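Local coordinates for BRAMP domain protein (Streptomyces davawensis, PDB 5MLD) that catalyses the replacement of the C-8 methyl group of riboflavin-5'-phosphate by an amino group, giving 8-demethyl-8-aminoriboflavin-5'-phosphate on the way to the antibiotic roseoflavin, at the interface of chains A and B and the interface of chains A and C. Residues are numbered along the deposited sequence; one frame, centred on the assembly and turned at random. Chains: chain A/B/C, BRAMP domain protein.

Contact 1: the interface of chains A and B. Residues chain A 120, 123, 150-151, 153-154, 210; chain B 158-159, 191, 195.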
# COMPACT_ATOMS: atom_id res chain seq x y z
N PHE A 120 -21.14 1.66 -16.13
CA PHE A 120 -21.41 1.93 -14.73
C PHE A 120 -21.86 3.38 -14.56
O PHE A 120 -21.53 4.24 -15.39
CB PHE A 120 -20.16 1.62 -13.88
CG PHE A 120 -19.62 0.23 -14.06
CD1 PHE A 120 -20.48 -0.85 -14.28
CD2 PHE A 120 -18.26 -0.01 -14.03
CE1 PHE A 120 -19.97 -2.15 -14.45
CE2 PHE A 120 -17.74 -1.30 -14.19
CZ PHE A 120 -18.60 -2.37 -14.41
N TYR A 123 -19.30 6.38 -14.90
CA TYR A 123 -18.50 6.52 -16.10
C TYR A 123 -18.53 7.96 -16.62
O TYR A 123 -19.52 8.68 -16.47
CB TYR A 123 -19.00 5.57 -17.19
CG TYR A 123 -18.04 4.40 -17.41
CD1 TYR A 123 -17.84 3.47 -16.41
CD2 TYR A 123 -17.36 4.24 -18.60
CE1 TYR A 123 -16.97 2.41 -16.58
CE2 TYR A 123 -16.49 3.19 -18.79
CZ TYR A 123 -16.30 2.28 -17.79
OH TYR A 123 -15.43 1.22 -17.95
N GLY A 150 -11.16 4.65 -9.93
CA GLY A 150 -10.99 4.08 -11.27
C GLY A 150 -11.89 2.88 -11.52
O GLY A 150 -12.43 2.73 -12.61
N ARG A 151 -12.05 2.00 -10.51
CA ARG A 151 -12.91 0.82 -10.68
C ARG A 151 -14.36 1.20 -10.93
O ARG A 151 -15.09 0.46 -11.59
CB ARG A 151 -12.83 -0.10 -9.46
CG ARG A 151 -11.57 -0.95 -9.35
CD ARG A 151 -11.61 -1.91 -8.14
NE ARG A 151 -12.40 -3.13 -8.36
CZ ARG A 151 -13.67 -3.29 -7.99
NH1 ARG A 151 -14.30 -2.29 -7.39
NH2 ARG A 151 -14.31 -4.43 -8.21
N GLY A 153 -15.50 3.98 -12.54
CA GLY A 153 -15.81 4.71 -13.76
C GLY A 153 -15.09 6.03 -13.91
O GLY A 153 -15.18 6.65 -14.98
N TYR A 154 -14.36 6.47 -12.88
CA TYR A 154 -13.64 7.74 -12.93
C TYR A 154 -12.37 7.63 -13.76
O TYR A 154 -11.65 6.63 -13.71
CB TYR A 154 -13.28 8.22 -11.52
CG TYR A 154 -14.48 8.73 -10.76
CD1 TYR A 154 -14.88 10.05 -10.88
CD2 TYR A 154 -15.20 7.89 -9.91
CE1 TYR A 154 -15.99 10.53 -10.20
CE2 TYR A 154 -16.31 8.36 -9.22
CZ TYR A 154 -16.70 9.68 -9.38
OH TYR A 154 -17.80 10.16 -8.71
N THR A 210 -17.62 2.69 -24.77
CA THR A 210 -17.48 1.28 -24.41
C THR A 210 -18.79 0.71 -23.93
O THR A 210 -19.46 1.31 -23.08
CB THR A 210 -16.42 1.13 -23.31
OG1 THR A 210 -15.22 1.80 -23.70
CG2 THR A 210 -16.13 -0.35 -23.05
N PRO B 158 -11.13 4.69 -16.63
CA PRO B 158 -11.73 3.71 -15.71
C PRO B 158 -11.38 2.29 -16.13
O PRO B 158 -11.18 2.01 -17.31
CB PRO B 158 -13.24 3.97 -15.85
CG PRO B 158 -13.38 4.57 -17.23
CD PRO B 158 -12.16 5.41 -17.41
N ASN B 159 -11.28 1.41 -15.13
CA ASN B 159 -11.10 -0.02 -15.38
C ASN B 159 -9.84 -0.29 -16.22
O ASN B 159 -9.83 -1.10 -17.16
CB ASN B 159 -12.37 -0.60 -16.02
CG ASN B 159 -13.64 -0.33 -15.16
OD1 ASN B 159 -14.51 0.44 -15.55
ND2 ASN B 159 -13.71 -0.95 -14.00
N PHE B 191 -12.36 -4.48 -21.08
CA PHE B 191 -12.59 -3.13 -20.56
C PHE B 191 -11.35 -2.27 -20.76
O PHE B 191 -11.41 -1.15 -21.28
CB PHE B 191 -12.91 -3.17 -19.06
CG PHE B 191 -14.21 -3.84 -18.69
CD1 PHE B 191 -15.08 -4.34 -19.63
CD2 PHE B 191 -14.57 -3.93 -17.34
CE1 PHE B 191 -16.29 -4.94 -19.25
CE2 PHE B 191 -15.77 -4.53 -16.95
CZ PHE B 191 -16.63 -5.03 -17.92
N ASN B 195 -11.14 1.05 -23.11
CA ASN B 195 -11.07 2.35 -22.46
C ASN B 195 -9.75 3.06 -22.74
O ASN B 195 -9.75 4.28 -22.99
CB ASN B 195 -11.30 2.19 -20.96
CG ASN B 195 -12.73 1.80 -20.62
OD1 ASN B 195 -13.63 1.94 -21.46
ND2 ASN B 195 -12.95 1.34 -19.40
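A polar patch of the two-fold subunit interface joins A:Tyr123 to B:Asn159 and B:Asn195, and helps to hold two subunits of the RosB homotetramer together. The phenol hydroxyl of A:Tyr123 is gripped by two amide side chains of chain B. It donates to OD1 of B:Asn159, with OH and OD1 2.7 Å apart, and accepts from the amide nitrogen of B:Asn195, ND2 lying 2.9 Å from OH. Tyrosine suits this place because one oxygen can both give and take a hydrogen bond at the end of a long, stiff ring. B:Asn195 meets it tip to tip, while the ring plane is only 21° from the amide plane of B:Asn159.

Both asparagines use both ends of their amides, which fixes the rotation of each. In B:Asn159, CG lies anti to the carbonyl carbon (chi1 -56°), and ND2 reaches the backbone O of A:Arg151 at 3.1 Å, well tilted from the plane of that arginine's carbonyl. The backbone N of the same asparagine bonds to A:Gly150 O, so main chain and side chain together bind the end of an A-chain helix. In B:Asn195, ND2 also donates to B:Pro158 O within its own chain, and OD1 takes the hydroxyl OG1 of A:Thr210 at 2.8 Å, nearly along the C=O axis.

B:Pro158 adds the apolar part. Its CG sits over one face of the A:Tyr123 ring, toward the rim, 3.7 Å above the plane. Its CB packs 3.4 Å from CA of A:Gly153, meeting the backbone; glycine suits this place because its phi of 131° is one that residues with a side chain seldom adopt.

A:Gly150 and A:Arg151 belong to the last turn of helix 138-152, A:Tyr123 lies in the loop just before strand 125-132, and B:Asn195 projects from helix 183-205.

Contact 2: the interface of chains A and C. Residues chain A 226-229, 249, 251; chain C 226-229, 249, 251.
Strands 226-230 of chains A and C pair antiparallel across a two-fold axis, with A:Phe227 opposite C:Ile229 and A:Ala228 opposite C:Ala228; this strand-to-strand interface ties two subunits of the homotetramer together. The backbone does the polar work. A:Phe227 and C:Ile229 exchange both N-H and C=O, and so do A:Ile229 and C:Phe227, each N to O distance being 2.9 Å. Hydrogen bonds of this kind bind the strands without depending on side-chain polarity, so apolar residues can fill both faces of the pairing.

On one face the two phenylalanines meet across the axis. In each, CG is anti to the backbone N (chi1 176° in chain A, 179° in chain C), which brings the rings together. The side chains cross at about a right angle, and CE1 of A:Phe227 comes 3.7 Å from CD1 of C:Phe227. CD1 of A:Phe227 lies in the plane of the C:Phe227 ring at its edge, so the contact is made by rims, not by stacked faces. A long flat side chain suits this place because it reaches over the paired backbones to its symmetry mate and covers this face of the pairing with apolar surface.

The opposite face carries smaller groups. The methyl CB of A:Ala228 faces its twin in C:Ala228 at 3.8 Å, a spot near the axis where a short side chain fits well. Flanking it, the beta-branched A:Val226 and C:Val226 each turn CG1 toward the partner's Val249, C:Val249 and A:Val249 respectively. Valine, stiff and compatible with extended backbone, supplies apolar bulk without a long chain to immobilise. A:Val251 and C:Val251 form a further antiparallel bridge, but both are poorly ordered, so their side-chain contacts are less certain.

CG1 of A:Val226 lies 4.1 Å from CG1 of C:Val249, methyl against methyl, and the twin pair of A:Val249 and C:Val226 keeps the same spacing.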
# COMPACT_ATOMS: atom_id res chain seq x y z
N VAL A 226 -16.65 -22.17 -14.36
CA VAL A 226 -16.18 -22.84 -13.16
C VAL A 226 -14.68 -22.61 -13.04
O VAL A 226 -13.94 -22.81 -14.01
CB VAL A 226 -16.48 -24.36 -13.16
CG1 VAL A 226 -15.73 -25.05 -12.03
CG2 VAL A 226 -17.97 -24.61 -13.04
N PHE A 227 -14.24 -22.17 -11.87
CA PHE A 227 -12.83 -22.13 -11.54
C PHE A 227 -12.53 -23.31 -10.63
O PHE A 227 -13.22 -23.50 -9.62
CB PHE A 227 -12.46 -20.81 -10.84
CG PHE A 227 -11.02 -20.75 -10.38
CD1 PHE A 227 -10.62 -21.34 -9.19
CD2 PHE A 227 -10.06 -20.09 -11.14
CE1 PHE A 227 -9.29 -21.29 -8.77
CE2 PHE A 227 -8.72 -20.02 -10.72
CZ PHE A 227 -8.34 -20.62 -9.54
N ALA A 228 -11.52 -24.10 -10.96
CA ALA A 228 -11.14 -25.21 -10.10
C ALA A 228 -9.66 -25.51 -10.27
O ALA A 228 -9.15 -25.53 -11.39
CB ALA A 228 -11.98 -26.46 -10.40
N ILE A 229 -8.98 -25.74 -9.14
CA ILE A 229 -7.57 -26.12 -9.15
C ILE A 229 -7.33 -27.07 -7.99
O ILE A 229 -7.97 -26.97 -6.94
CB ILE A 229 -6.61 -24.90 -9.03
CG1 ILE A 229 -6.94 -24.07 -7.80
CG2 ILE A 229 -6.61 -24.07 -10.31
CD1 ILE A 229 -5.78 -23.20 -7.33
N VAL A 249 -8.44 -30.56 -12.81
CA VAL A 249 -9.68 -31.00 -12.19
C VAL A 249 -10.74 -31.13 -13.27
O VAL A 249 -10.78 -30.34 -14.22
CB VAL A 249 -10.14 -30.02 -11.10
CG1 VAL A 249 -11.35 -30.58 -10.34
CG2 VAL A 249 -9.00 -29.70 -10.15
N VAL A 251 -15.07 -31.57 -13.56
CA VAL A 251 -16.24 -31.23 -12.75
C VAL A 251 -17.35 -32.24 -13.00
O VAL A 251 -17.60 -32.63 -14.15
CB VAL A 251 -16.69 -29.79 -13.05
CG1 VAL A 251 -18.12 -29.54 -12.56
CG2 VAL A 251 -15.73 -28.80 -12.41
N VAL C 226 -8.96 -29.80 -3.28
CA VAL C 226 -9.42 -29.14 -4.49
C VAL C 226 -10.13 -27.86 -4.08
O VAL C 226 -10.95 -27.88 -3.16
CB VAL C 226 -10.37 -30.03 -5.33
CG1 VAL C 226 -10.89 -29.25 -6.52
CG2 VAL C 226 -9.66 -31.28 -5.79
N PHE C 227 -9.81 -26.76 -4.75
CA PHE C 227 -10.58 -25.54 -4.64
C PHE C 227 -11.44 -25.41 -5.89
O PHE C 227 -10.93 -25.46 -7.01
CB PHE C 227 -9.67 -24.32 -4.50
CG PHE C 227 -10.42 -23.02 -4.41
CD1 PHE C 227 -10.81 -22.35 -5.56
CD2 PHE C 227 -10.75 -22.49 -3.18
CE1 PHE C 227 -11.52 -21.17 -5.49
CE2 PHE C 227 -11.46 -21.30 -3.10
CZ PHE C 227 -11.84 -20.64 -4.26
N ALA C 228 -12.75 -25.21 -5.70
CA ALA C 228 -13.65 -25.12 -6.84
C ALA C 228 -14.83 -24.21 -6.51
O ALA C 228 -15.40 -24.30 -5.42
CB ALA C 228 -14.16 -26.50 -7.26
N ILE C 229 -15.17 -23.32 -7.44
CA ILE C 229 -16.32 -22.43 -7.30
C ILE C 229 -16.92 -22.19 -8.67
O ILE C 229 -16.21 -22.19 -9.68
CB ILE C 229 -15.96 -21.07 -6.66
CG1 ILE C 229 -14.76 -20.46 -7.38
CG2 ILE C 229 -15.78 -21.20 -5.15
CD1 ILE C 229 -14.71 -18.98 -7.27
N VAL C 249 -19.98 -26.77 -6.69
CA VAL C 249 -19.28 -27.61 -7.66
C VAL C 249 -18.89 -28.90 -6.95
O VAL C 249 -18.31 -28.86 -5.86
CB VAL C 249 -18.02 -26.92 -8.22
CG1 VAL C 249 -17.55 -27.62 -9.49
CG2 VAL C 249 -18.28 -25.46 -8.47
N VAL C 251 -16.62 -32.27 -7.23
CA VAL C 251 -15.45 -32.81 -7.91
C VAL C 251 -15.54 -34.33 -7.86
O VAL C 251 -16.17 -34.91 -6.97
CB VAL C 251 -14.15 -32.29 -7.27
CG1 VAL C 251 -14.25 -30.79 -7.05
CG2 VAL C 251 -13.87 -33.01 -5.95

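Contact 1 and contact 2 lie about 30 Å apart, measured between the centres of their C-alpha atoms, and have no residue in common. Chain A takes part in both, meeting chain B through contact 1 and chain C through contact 2, so one subunit links two others through two separate two-fold interfaces, an organisation that fits the homotetramer. The surfaces differ in character: contact 1 uses side-chain amides and hydroxyls together with backbone groups, on loops, the end of helix 138-152 and the body of helix 183-205, whereas contact 2 relies on strand pairing and apolar packing in the C-terminal part of the chain. Repeated by symmetry, the two can together close the four-subunit assembly.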